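Local coordinates for protein 3-hydroxyacyl-CoA dehydrogenase type-2 (Mycobacterium avium, PDB 3PPI) that probably oxidises 3-hydroxyacyl-CoA thioesters to 3-oxoacyl-CoA with NAD+, as a member of the short-chain dehydrogenase/reductase family, at residues K26-A31 with L259-Y264; G218-P223 with M270-A275; A45-L50 with V57-L62. All coordinates share one frame; numbering follows the deposited sequence.

Contact 1: K26-A31 with L259-Y264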
loop_
_atom_site.group_PDB
_atom_site.type_symbol
_atom_site.label_atom_id
_atom_site.label_comp_id
_atom_site.label_asym_id
_atom_site.label_seq_id
_atom_site.Cartn_x
_atom_site.Cartn_y
_atom_site.Cartn_z
ATOM N N LYS A 26 25.063 -14.975 -18.148
ATOM C CA LYS A 26 26.137 -15.032 -17.152
ATOM C C LYS A 26 25.631 -15.353 -15.728
ATOM O O LYS A 26 26.245 -16.154 -15.021
ATOM C CB LYS A 26 26.939 -13.721 -17.158
ATOM N N GLN A 27 24.512 -14.752 -15.322
ATOM C CA GLN A 27 23.923 -15.037 -14.007
ATOM C C GLN A 27 23.748 -16.556 -13.787
ATOM O O GLN A 27 23.952 -17.055 -12.683
ATOM C CB GLN A 27 22.558 -14.339 -13.827
ATOM C CG GLN A 27 22.560 -12.785 -13.701
ATOM C CD GLN A 27 22.399 -12.056 -15.050
ATOM O OE1 GLN A 27 22.917 -12.499 -16.079
ATOM N NE2 GLN A 27 21.686 -10.929 -15.039
ATOM N N PHE A 28 23.379 -17.288 -14.835
ATOM C CA PHE A 28 22.961 -18.682 -14.683
ATOM C C PHE A 28 24.040 -19.734 -14.940
ATOM O O PHE A 28 23.797 -20.918 -14.710
ATOM C CB PHE A 28 21.760 -18.972 -15.579
ATOM C CG PHE A 28 20.494 -18.216 -15.206
ATOM C CD1 PHE A 28 20.358 -17.540 -13.995
ATOM C CD2 PHE A 28 19.412 -18.233 -16.069
ATOM C CE1 PHE A 28 19.165 -16.869 -13.675
ATOM C CE2 PHE A 28 18.225 -17.576 -15.758
ATOM C CZ PHE A 28 18.102 -16.896 -14.559
ATOM N N GLU A 29 25.219 -19.317 -15.394
ATOM C CA GLU A 29 26.295 -20.261 -15.710
ATOM C C GLU A 29 26.660 -21.093 -14.476
ATOM O O GLU A 29 26.932 -20.559 -13.403
ATOM C CB GLU A 29 27.530 -19.531 -16.264
ATOM N N GLY A 30 26.588 -22.405 -14.626
ATOM C CA GLY A 30 26.970 -23.338 -13.563
ATOM C C GLY A 30 25.961 -23.453 -12.428
ATOM O O GLY A 30 26.206 -24.154 -11.460
ATOM N N ALA A 31 24.817 -22.800 -12.560
ATOM C CA ALA A 31 23.862 -22.701 -11.448
ATOM C C ALA A 31 22.654 -23.623 -11.618
ATOM O O ALA A 31 22.354 -24.095 -12.723
ATOM C CB ALA A 31 23.397 -21.257 -11.284
ATOM N N LEU A 259 12.834 -11.298 -12.091
ATOM C CA LEU A 259 13.179 -11.086 -10.673
ATOM C C LEU A 259 14.480 -11.784 -10.284
ATOM O O LEU A 259 15.202 -11.339 -9.389
ATOM C CB LEU A 259 12.047 -11.557 -9.774
ATOM C CG LEU A 259 10.766 -10.719 -9.883
ATOM C CD1 LEU A 259 9.616 -11.299 -9.057
ATOM C CD2 LEU A 259 11.040 -9.286 -9.495
ATOM N N LEU A 260 14.766 -12.881 -10.958
ATOM C CA LEU A 260 15.999 -13.614 -10.747
ATOM C C LEU A 260 17.201 -12.925 -11.368
ATOM O O LEU A 260 18.306 -13.058 -10.844
ATOM C CB LEU A 260 15.877 -15.035 -11.299
ATOM C CG LEU A 260 14.878 -15.965 -10.595
ATOM C CD1 LEU A 260 14.949 -17.342 -11.205
ATOM C CD2 LEU A 260 15.110 -16.042 -9.089
ATOM N N THR A 261 17.015 -12.210 -12.475
ATOM C CA THR A 261 18.155 -11.681 -13.232
ATOM C C THR A 261 18.443 -10.185 -13.038
ATOM O O THR A 261 19.596 -9.772 -13.163
ATOM C CB THR A 261 17.989 -11.933 -14.744
ATOM O OG1 THR A 261 16.745 -11.378 -15.183
ATOM C CG2 THR A 261 18.027 -13.449 -15.044
ATOM N N ASN A 262 17.437 -9.364 -12.751
ATOM C CA ASN A 262 17.684 -7.924 -12.582
ATOM C C ASN A 262 18.391 -7.708 -11.248
ATOM O O ASN A 262 17.874 -8.106 -10.207
ATOM C CB ASN A 262 16.370 -7.135 -12.583
ATOM C CG ASN A 262 16.599 -5.646 -12.449
ATOM O OD1 ASN A 262 16.901 -5.151 -11.367
ATOM N ND2 ASN A 262 16.469 -4.924 -13.559
ATOM N N GLY A 263 19.546 -7.059 -11.271
ATOM C CA GLY A 263 20.392 -6.989 -10.078
ATOM C C GLY A 263 19.953 -6.051 -8.958
ATOM O O GLY A 263 20.476 -6.153 -7.851
ATOM N N TYR A 264 19.005 -5.142 -9.216
ATOM C CA TYR A 264 18.640 -4.146 -8.192
ATOM C C TYR A 264 17.268 -4.358 -7.565
ATOM O O TYR A 264 16.974 -3.754 -6.540
ATOM C CB TYR A 264 18.749 -2.706 -8.740
ATOM C CG TYR A 264 19.130 -1.668 -7.684
ATOM C CD1 TYR A 264 20.277 -1.821 -6.918
ATOM C CD2 TYR A 264 18.351 -0.536 -7.460
ATOM C CE1 TYR A 264 20.632 -0.894 -5.955
ATOM C CE2 TYR A 264 18.722 0.407 -6.507
ATOM C CZ TYR A 264 19.871 0.212 -5.756
ATOM O OH TYR A 264 20.253 1.129 -4.801
#
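Gln27 and Phe28 meet Leu260 and Thr261 where the N-terminal lead into the first strand of the Rossmann-type sheet passes the C-terminal end of helix 249-261. The one hydrogen bond across the contact runs from Gln27 NE2 to Thr261 O at 3.0 Å, with an N-H...O angle of 148°. The acceptor lies close to the plane of the Gln27 amide, whereas the NE2 donor is tilted 25° from the plane of the Thr261 carbonyl. The Gln27 chain bends at chi2 (91°), which swings its amide across the Thr261 side chain, and NE2 also comes within 3.8 Å of Thr261 CB. Beside this polar link, the CZ corner of the Phe28 ring takes the Thr261 methyl: CG2 lies 3.5 Å from CZ and 3.9 Å from CE1. Leu260 CB comes up at the ring edge, near its plane, 4.4 Å from CZ.

The next shell fixes both partners. Phe28 packs edge-to-face with Tyr106, while Gln27 O accepts from Tyr106 OH and Arg161 NH2, so the backbone carrying the amide is tied to its surroundings. On the helix side, Thr261 OG1 turns back to Ala257 O, leaving the methyl to meet the phenyl ring. Asn262 is the first residue to leave the helix, and its ND2 reaches Asp254 OD2 and Glu251 O of the second subunit. The chain then turns sharply: Tyr264 N donates to Asn262 OD1 at 3.0 Å, closing an Asx turn.

Contact 2: G218-P223 with M270-A275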
loop_
_atom_site.group_PDB
_atom_site.type_symbol
_atom_site.label_atom_id
_atom_site.label_comp_id
_atom_site.label_asym_id
_atom_site.label_seq_id
_atom_site.Cartn_x
_atom_site.Cartn_y
_atom_site.Cartn_z
ATOM N N GLY A 218 -2.718 -12.104 -10.437
ATOM C CA GLY A 218 -4.155 -11.962 -10.501
ATOM C C GLY A 218 -4.744 -13.331 -10.829
ATOM O O GLY A 218 -4.348 -14.327 -10.232
ATOM N N THR A 219 -5.689 -13.376 -11.756
ATOM C CA THR A 219 -6.336 -14.626 -12.171
ATOM C C THR A 219 -5.568 -15.217 -13.344
ATOM O O THR A 219 -5.500 -14.608 -14.417
ATOM C CB THR A 219 -7.813 -14.395 -12.549
ATOM O OG1 THR A 219 -8.425 -13.586 -11.532
ATOM C CG2 THR A 219 -8.572 -15.738 -12.671
ATOM N N MET A 220 -5.007 -16.409 -13.126
ATOM C CA MET A 220 -4.088 -17.040 -14.068
ATOM C C MET A 220 -4.677 -18.323 -14.643
ATOM O O MET A 220 -5.447 -19.028 -13.968
ATOM C CB MET A 220 -2.771 -17.373 -13.363
ATOM C CG MET A 220 -2.080 -16.222 -12.642
ATOM S SD MET A 220 -1.796 -14.736 -13.644
ATOM C CE MET A 220 -0.301 -15.206 -14.534
ATOM N N LYS A 221 -4.303 -18.618 -15.885
ATOM C CA LYS A 221 -4.787 -19.797 -16.598
ATOM C C LYS A 221 -3.996 -21.026 -16.197
ATOM O O LYS A 221 -2.995 -21.360 -16.832
ATOM C CB LYS A 221 -4.681 -19.588 -18.111
ATOM C CG LYS A 221 -5.257 -20.719 -18.981
ATOM C CD LYS A 221 -5.083 -20.350 -20.473
ATOM C CE LYS A 221 -5.034 -21.564 -21.389
ATOM N NZ LYS A 221 -6.335 -22.266 -21.444
ATOM N N THR A 222 -4.448 -21.689 -15.138
ATOM C CA THR A 222 -3.866 -22.956 -14.693
ATOM C C THR A 222 -4.971 -24.032 -14.705
ATOM O O THR A 222 -6.161 -23.697 -14.697
ATOM C CB THR A 222 -3.312 -22.839 -13.251
ATOM O OG1 THR A 222 -4.404 -22.639 -12.345
ATOM C CG2 THR A 222 -2.327 -21.674 -13.125
ATOM N N PRO A 223 -4.594 -25.325 -14.714
ATOM C CA PRO A 223 -5.624 -26.373 -14.705
ATOM C C PRO A 223 -6.634 -26.224 -13.563
ATOM O O PRO A 223 -7.838 -26.333 -13.794
ATOM C CB PRO A 223 -4.814 -27.663 -14.560
ATOM C CG PRO A 223 -3.508 -27.349 -15.190
ATOM C CD PRO A 223 -3.244 -25.888 -14.908
ATOM N N MET A 270 5.635 -7.782 -6.912
ATOM C CA MET A 270 5.206 -7.425 -8.262
ATOM C C MET A 270 3.809 -7.973 -8.532
ATOM O O MET A 270 3.615 -9.194 -8.608
ATOM C CB MET A 270 6.156 -8.024 -9.301
ATOM C CG MET A 270 5.729 -7.733 -10.729
ATOM S SD MET A 270 6.502 -8.781 -11.988
ATOM C CE MET A 270 8.194 -8.304 -11.863
ATOM N N ARG A 271 2.840 -7.077 -8.695
ATOM C CA ARG A 271 1.498 -7.472 -9.140
ATOM C C ARG A 271 1.532 -7.843 -10.613
ATOM O O ARG A 271 2.028 -7.067 -11.435
ATOM C CB ARG A 271 0.478 -6.341 -8.927
ATOM C CG ARG A 271 0.276 -5.887 -7.478
ATOM C CD ARG A 271 -0.823 -4.816 -7.358
ATOM N NE ARG A 271 -2.126 -5.357 -7.768
ATOM C CZ ARG A 271 -3.225 -5.431 -7.020
ATOM N NH1 ARG A 271 -3.274 -4.925 -5.799
ATOM N NH2 ARG A 271 -4.325 -5.982 -7.532
ATOM N N LEU A 272 1.001 -9.014 -10.943
ATOM C CA LEU A 272 0.979 -9.516 -12.333
ATOM C C LEU A 272 -0.461 -9.931 -12.635
ATOM O O LEU A 272 -0.852 -11.068 -12.375
ATOM C CB LEU A 272 1.933 -10.698 -12.473
ATOM C CG LEU A 272 2.169 -11.251 -13.870
ATOM C CD1 LEU A 272 2.893 -10.208 -14.708
ATOM C CD2 LEU A 272 2.945 -12.588 -13.821
ATOM N N ASP A 273 -1.264 -8.976 -13.093
ATOM C CA ASP A 273 -2.717 -9.088 -12.975
ATOM C C ASP A 273 -3.588 -8.359 -14.020
ATOM O O ASP A 273 -4.809 -8.275 -13.847
ATOM C CB ASP A 273 -3.127 -8.639 -11.563
ATOM C CG ASP A 273 -2.820 -7.157 -11.278
ATOM O OD1 ASP A 273 -2.520 -6.351 -12.204
ATOM O OD2 ASP A 273 -2.904 -6.790 -10.087
ATOM N N GLY A 274 -2.997 -7.865 -15.111
ATOM C CA GLY A 274 -3.790 -7.187 -16.150
ATOM C C GLY A 274 -4.523 -5.947 -15.648
ATOM O O GLY A 274 -5.516 -5.544 -16.224
ATOM N N ALA A 275 -3.990 -5.340 -14.593
ATOM C CA ALA A 275 -4.597 -4.212 -13.840
ATOM C C ALA A 275 -5.888 -4.578 -13.069
ATOM O O ALA A 275 -6.624 -3.688 -12.633
ATOM C CB ALA A 275 -4.808 -2.987 -14.721
HETATM O O HOH W 1 -5.753 -10.846 -13.396
#
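At the C-terminal ends of the strands of the parallel sheet, where Rossmann folds commonly bind their cofactor, Gly218 meets Leu272 and Asp273 as segments 218-223 and 270-275 run out of strands 210-217 and 269-272. Gly218 N donates to Leu272 O at 2.9 Å in a fairly straight bond (163°), although the donor stands above the carbonyl plane. With no side chain on Gly218, its CA can lie 3.6 Å from Asp273 CB. One residue on, a water accepts from Thr219 N at 3.0 Å and donates to Asp273 O at 2.8 Å, carrying the link past the direct bond. Two bends in the Met220 chain (chi2 -53°, chi3 -81°) bring its CE to 4.2 Å from Leu272 CD2.

The carboxylate of Asp273 is held from its own segment: Arg271 grips OD2 side-on, with NE at 2.8 Å and NH2 at 3.0 Å, and the oxygen lies in the guanidinium plane. Arg271 NH1 makes a salt bridge to Glu179. Leu272 and Met270 pack on helix 249-261, Met220 rests on Leu42 of helix 41-52, and Glu268 of the second subunit accepts from the backbone N of Arg271, within strand 269-272.

Contact 3: A45-L50 with V57-L62; sequences ATVRRL and VVIADL
Val47 of helix 41-52 presses both of its methyls onto strand 56-61, between Val57 and Ile59, within the first beta-alpha-beta crossover of the Rossmann fold. This is the close-packed part. Val47 CG1 lies 3.8 Å from Val57 CG1 and equally 3.8 Å from Ile59 CG1, while CG2 stands 4.0 Å from each of those carbons. The side chains of Val47 and Ile59 cross at about a right angle. With chi1 at 171°, Val47 CG1 lies opposite its own backbone N and is set between Val57 CG1 and Ile59 CG1, with CG2 alongside. One helical turn on, Leu50 offers its CB to Val57 CG2 at 4.1 Å, a slightly looser touch. The helix and strand segments run nearly antiparallel (171°) with their axes 9.1 Å apart.

The far face of the helix is different in character. Arg48 points away from the strand, and both it and Arg49 are partly exposed; their guanidinium groups take part in salt bridges, Arg48 with Glu44 and Glu73, Arg49 with Asp53 and Asp254. At the other end of the strand segment Asp61 is partly exposed and Leu62 exposed. Asp61 OD2 accepts from Ala39 N in the glycine-rich turn that precedes the helix. An acidic residue closing the second strand is a familiar sign of NAD specificity in this family, consistent with the assigned enzyme activity. The charged side chains thus find their partners outside the contact; with its four touching residues buried and no hydrogen bond between the segments, the joint rests on close apolar fit.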
loop_
_atom_site.group_PDB
_atom_site.type_symbol
_atom_site.label_atom_id
_atom_site.label_comp_id
_atom_site.label_asym_id
_atom_site.label_seq_id
_atom_site.Cartn_x
_atom_site.Cartn_y
_atom_site.Cartn_z
ATOM N N ALA A 45 5.683 -23.729 -16.156
ATOM C CA ALA A 45 6.145 -22.722 -17.114
ATOM C C ALA A 45 7.481 -22.112 -16.647
ATOM O O ALA A 45 8.376 -21.814 -17.456
ATOM C CB ALA A 45 5.081 -21.641 -17.310
ATOM N N THR A 46 7.618 -21.961 -15.335
ATOM C CA THR A 46 8.845 -21.442 -14.745
ATOM C C THR A 46 9.978 -22.436 -14.972
ATOM O O THR A 46 11.044 -22.053 -15.428
ATOM C CB THR A 46 8.661 -21.158 -13.245
ATOM O OG1 THR A 46 7.558 -20.262 -13.088
ATOM C CG2 THR A 46 9.926 -20.541 -12.614
ATOM N N VAL A 47 9.728 -23.714 -14.692
ATOM C CA VAL A 47 10.726 -24.748 -14.959
ATOM C C VAL A 47 11.202 -24.704 -16.421
ATOM O O VAL A 47 12.413 -24.659 -16.688
ATOM C CB VAL A 47 10.206 -26.149 -14.613
ATOM C CG1 VAL A 47 11.182 -27.230 -15.121
ATOM C CG2 VAL A 47 9.984 -26.275 -13.091
ATOM N N ARG A 48 10.252 -24.711 -17.352
ATOM C CA ARG A 48 10.576 -24.706 -18.778
ATOM C C ARG A 48 11.439 -23.487 -19.133
ATOM O O ARG A 48 12.419 -23.609 -19.863
ATOM C CB ARG A 48 9.294 -24.718 -19.621
ATOM C CG ARG A 48 8.542 -26.042 -19.571
ATOM C CD ARG A 48 7.344 -26.027 -20.490
ATOM N NE ARG A 48 6.562 -27.266 -20.415
ATOM C CZ ARG A 48 6.848 -28.385 -21.080
ATOM N NH1 ARG A 48 7.918 -28.452 -21.867
ATOM N NH2 ARG A 48 6.067 -29.450 -20.943
ATOM N N ARG A 49 11.062 -22.323 -18.618
ATOM C CA ARG A 49 11.785 -21.074 -18.876
ATOM C C ARG A 49 13.194 -21.104 -18.295
ATOM O O ARG A 49 14.158 -20.775 -18.978
ATOM C CB ARG A 49 11.028 -19.884 -18.273
ATOM C CG ARG A 49 11.741 -18.531 -18.361
ATOM C CD ARG A 49 12.089 -18.130 -19.792
ATOM N NE ARG A 49 12.781 -16.841 -19.809
ATOM C CZ ARG A 49 12.205 -15.648 -19.935
ATOM N NH1 ARG A 49 10.896 -15.511 -20.072
ATOM N NH2 ARG A 49 12.964 -14.565 -19.914
ATOM N N LEU A 50 13.312 -21.461 -17.020
ATOM C CA LEU A 50 14.629 -21.457 -16.384
ATOM C C LEU A 50 15.556 -22.504 -17.020
ATOM O O LEU A 50 16.740 -22.250 -17.206
ATOM C CB LEU A 50 14.509 -21.667 -14.882
ATOM C CG LEU A 50 13.795 -20.580 -14.076
ATOM C CD1 LEU A 50 13.881 -20.928 -12.559
ATOM C CD2 LEU A 50 14.363 -19.194 -14.366
ATOM N N VAL A 57 17.463 -27.535 -13.213
ATOM C CA VAL A 57 16.230 -27.291 -12.469
ATOM C C VAL A 57 15.692 -28.535 -11.772
ATOM O O VAL A 57 15.629 -29.624 -12.362
ATOM C CB VAL A 57 15.132 -26.731 -13.379
ATOM C CG1 VAL A 57 13.897 -26.379 -12.559
ATOM C CG2 VAL A 57 15.624 -25.491 -14.110
ATOM N N VAL A 58 15.316 -28.374 -10.505
ATOM C CA VAL A 58 14.631 -29.415 -9.770
ATOM C C VAL A 58 13.148 -29.091 -9.751
ATOM O O VAL A 58 12.744 -27.998 -9.349
ATOM C CB VAL A 58 15.163 -29.543 -8.357
ATOM C CG1 VAL A 58 14.247 -30.447 -7.510
ATOM C CG2 VAL A 58 16.582 -30.080 -8.401
ATOM N N ILE A 59 12.355 -30.030 -10.259
ATOM C CA ILE A 59 10.912 -29.951 -10.230
ATOM C C ILE A 59 10.489 -30.536 -8.882
ATOM O O ILE A 59 10.545 -31.743 -8.693
ATOM C CB ILE A 59 10.284 -30.769 -11.389
ATOM C CG1 ILE A 59 10.655 -30.162 -12.738
ATOM C CG2 ILE A 59 8.772 -30.853 -11.241
ATOM C CD1 ILE A 59 10.908 -31.226 -13.855
ATOM N N ALA A 60 10.133 -29.667 -7.945
ATOM C CA ALA A 60 9.761 -30.049 -6.588
ATOM C C ALA A 60 8.250 -30.039 -6.480
ATOM O O ALA A 60 7.629 -28.973 -6.424
ATOM C CB ALA A 60 10.366 -29.085 -5.567
ATOM N N ASP A 61 7.655 -31.221 -6.452
ATOM C CA ASP A 61 6.207 -31.338 -6.481
ATOM C C ASP A 61 5.785 -32.700 -5.912
ATOM O O ASP A 61 6.607 -33.607 -5.813
ATOM C CB ASP A 61 5.725 -31.193 -7.928
ATOM C CG ASP A 61 4.341 -30.627 -8.026
ATOM O OD1 ASP A 61 3.447 -31.177 -7.341
ATOM O OD2 ASP A 61 4.141 -29.632 -8.779
ATOM N N LEU A 62 4.518 -32.825 -5.520
ATOM C CA LEU A 62 3.958 -34.109 -5.099
ATOM C C LEU A 62 3.309 -34.858 -6.271
ATOM O O LEU A 62 3.076 -36.057 -6.176
ATOM C CB LEU A 62 2.951 -33.924 -3.959
ATOM C CG LEU A 62 3.524 -33.612 -2.569
ATOM C CD1 LEU A 62 2.382 -33.358 -1.590
ATOM C CD2 LEU A 62 4.436 -34.754 -2.086
#

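In the fold
Contact 1 lies between the other two in terms of touch. Its Leu259 CD2 packs on Met270 CE of contact 2 at 3.8 Å, and its Leu260 CD1 on Leu50 CD2 of contact 3 at 3.7 Å, although the centres are about 24 Å and 16 Å apart. Contacts 2 and 3 do not meet; their centres are about 19 Å apart and about 8 Å separates their nearest atoms, but both reach the same parallel sheet. Contact 3 is nested along the chain inside the loop closed by contact 1, and contacts 1 and 2 both touch the second subunit. Bound magnesium ions lie about 7 Å from the Ile59 side chain and about 11 Å from that of Met220.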